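Local coordinates for cellulose-binding protein (Saccharophagus degradans, PDB 2YHG) that may hydrolyse glycosidic bonds and bind polysaccharide, with a calcium-binding nucleoside hydrolase-like domain in the piece described here, at residues Glu44-Arg49 / Ala240-Thr245. Residues are numbered along the deposited sequence; the frame is centred on the assembly and turned at random.
Sequences EQSLVR and ATEGDT. With CA (calcium ion), chain B.
Arg49 grips Glu242 side-on, and this buried salt bridge ties helix 42-52 of the nucleoside hydrolase-like domain to a type I beta turn, Glu242 to Thr245, that carries a calcium ligand. The bond from Arg49 NE to Glu242 OE1 is 2.7 Å long and nearly straight at 170°, arriving at the syn lone pair. Arg49 NH2 reaches Glu242 OE2 at 2.9 Å from above the carboxylate plane, the two flat groups being turned 47° against each other. The anti lone pair of OE1 accepts a second hydrogen bond, from Thr245 OG1, and Tyr234 bonds to OE2, so the carboxylate's rotation is well fixed.

One turn earlier on the helix, Gln45 runs out extended alongside the loop, its CB 3.5 Å from Glu242 CG. Its OE1 accepts from the backbone N-H of Glu242 (N to OE1 2.9 Å), a bond bent at the hydrogen though nearly in line with the C=O, while NE2 bonds to the Pro235 carbonyl; both ends of the amide are thus held.

On the calcium side, Ser46 has its OG turned back beside its own backbone N (chi1 -68°) and 2.7 Å from Thr245 OG1. A water links Ser46 OG to the calcium site, to which Asp36, Asp43 and the backbone carbonyl of Trp151 also contribute: it accepts from Asp244 N and donates to Asp244 OD2, the oxygen that binds calcium at 2.5 Å.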
loop_
_atom_site.group_PDB
_atom_site.type_symbol
_atom_site.label_atom_id
_atom_site.label_comp_id
_atom_site.label_asym_id
_atom_site.label_seq_id
_atom_site.Cartn_x
_atom_site.Cartn_y
_atom_site.Cartn_z
ATOM N N GLU A 44 -0.931 -13.699 8.103
ATOM C CA GLU A 44 0.292 -14.392 7.746
ATOM C C GLU A 44 0.560 -14.322 6.253
ATOM O O GLU A 44 1.690 -14.054 5.810
ATOM C CB GLU A 44 0.218 -15.825 8.228
ATOM C CG GLU A 44 0.132 -15.985 9.726
ATOM C CD GLU A 44 -0.470 -17.323 10.082
ATOM O OE1 GLU A 44 0.160 -18.358 9.785
ATOM O OE2 GLU A 44 -1.599 -17.348 10.605
ATOM N N GLN A 45 -0.467 -14.607 5.465
ATOM C CA GLN A 45 -0.382 -14.507 4.032
ATOM C C GLN A 45 0.112 -13.125 3.606
ATOM O O GLN A 45 0.994 -12.992 2.752
ATOM C CB GLN A 45 -1.755 -14.736 3.416
ATOM C CG GLN A 45 -2.383 -16.111 3.645
ATOM C CD GLN A 45 -3.777 -16.191 3.058
ATOM O OE1 GLN A 45 -4.496 -15.186 2.974
ATOM N NE2 GLN A 45 -4.180 -17.386 2.587
ATOM N N SER A 46 -0.521 -12.096 4.146
ATOM C CA SER A 46 -0.190 -10.732 3.790
ATOM C C SER A 46 1.254 -10.403 4.119
ATOM O O SER A 46 1.914 -9.721 3.328
ATOM C CB SER A 46 -1.137 -9.770 4.518
ATOM O OG SER A 46 -2.479 -9.882 4.026
ATOM N N LEU A 47 1.741 -10.835 5.286
ATOM C CA LEU A 47 3.117 -10.532 5.629
ATOM C C LEU A 47 4.083 -11.200 4.654
ATOM O O LEU A 47 5.082 -10.586 4.279
ATOM C CB LEU A 47 3.410 -10.892 7.067
ATOM C CG LEU A 47 4.836 -10.531 7.517
ATOM C CD1 LEU A 47 5.142 -9.049 7.323
ATOM C CD2 LEU A 47 5.060 -10.966 8.971
ATOM N N VAL A 48 3.802 -12.432 4.231
ATOM C CA VAL A 48 4.671 -13.073 3.246
ATOM C C VAL A 48 4.741 -12.244 1.964
ATOM O O VAL A 48 5.834 -12.003 1.440
ATOM C CB VAL A 48 4.205 -14.516 2.977
ATOM C CG1 VAL A 48 4.954 -15.089 1.752
ATOM C CG2 VAL A 48 4.435 -15.398 4.221
ATOM N N ARG A 49 3.594 -11.808 1.453
ATOM C CA ARG A 49 3.617 -10.987 0.245
ATOM C C ARG A 49 4.382 -9.688 0.474
ATOM O O ARG A 49 5.224 -9.289 -0.344
ATOM C CB ARG A 49 2.220 -10.684 -0.279
ATOM C CG ARG A 49 2.282 -9.963 -1.622
ATOM C CD ARG A 49 0.990 -9.326 -2.058
ATOM N NE ARG A 49 -0.111 -10.298 -2.161
ATOM C CZ ARG A 49 -0.618 -10.805 -3.272
ATOM N NH1 ARG A 49 -0.268 -10.370 -4.468
ATOM N NH2 ARG A 49 -1.557 -11.730 -3.170
ATOM N N ALA A 240 -11.271 -15.254 3.811
ATOM C CA ALA A 240 -10.782 -14.542 2.637
ATOM C C ALA A 240 -9.270 -14.596 2.595
ATOM O O ALA A 240 -8.599 -14.587 3.647
ATOM C CB ALA A 240 -11.234 -13.070 2.643
ATOM N N THR A 241 -8.713 -14.572 1.394
ATOM C CA THR A 241 -7.282 -14.491 1.209
ATOM C C THR A 241 -6.843 -13.026 1.359
ATOM O O THR A 241 -7.413 -12.138 0.733
ATOM C CB THR A 241 -6.885 -15.035 -0.144
ATOM O OG1 THR A 241 -7.048 -16.450 -0.064
ATOM C CG2 THR A 241 -5.481 -14.729 -0.543
ATOM N N GLU A 242 -5.858 -12.781 2.216
ATOM C CA GLU A 242 -5.137 -11.496 2.250
ATOM C C GLU A 242 -6.102 -10.297 2.261
ATOM O O GLU A 242 -5.879 -9.293 1.583
ATOM C CB GLU A 242 -4.161 -11.387 1.068
ATOM C CG GLU A 242 -2.998 -12.323 1.227
ATOM C CD GLU A 242 -1.933 -12.094 0.218
ATOM O OE1 GLU A 242 -1.427 -10.932 0.140
ATOM O OE2 GLU A 242 -1.599 -13.017 -0.590
ATOM N N GLY A 243 -7.072 -10.284 3.171
ATOM C CA GLY A 243 -7.945 -9.133 3.284
ATOM C C GLY A 243 -7.215 -7.834 3.632
ATOM O O GLY A 243 -7.703 -6.759 3.286
ATOM N N ASP A 244 -6.070 -7.942 4.315
ATOM C CA ASP A 244 -5.332 -6.766 4.743
ATOM C C ASP A 244 -4.327 -6.273 3.714
ATOM O O ASP A 244 -3.768 -5.185 3.878
ATOM C CB ASP A 244 -4.605 -7.060 6.023
ATOM C CG ASP A 244 -5.535 -7.466 7.123
ATOM O OD1 ASP A 244 -6.513 -6.715 7.307
ATOM O OD2 ASP A 244 -5.346 -8.526 7.756
ATOM N N THR A 245 -4.059 -7.046 2.677
ATOM C CA THR A 245 -2.994 -6.696 1.726
ATOM C C THR A 245 -3.164 -5.349 1.017
ATOM O O THR A 245 -2.146 -4.716 0.767
ATOM C CB THR A 245 -2.776 -7.875 0.777
ATOM O OG1 THR A 245 -2.095 -8.862 1.555
ATOM C CG2 THR A 245 -2.024 -7.527 -0.486
HETATM CA CA CA B . -6.054 -8.948 10.157
HETATM O O HOH W 1 -4.839 -10.262 5.518
HETATM O O HOH W 2 -7.791 -10.511 9.075
HETATM O O HOH W 3 -8.107 -9.243 11.528
#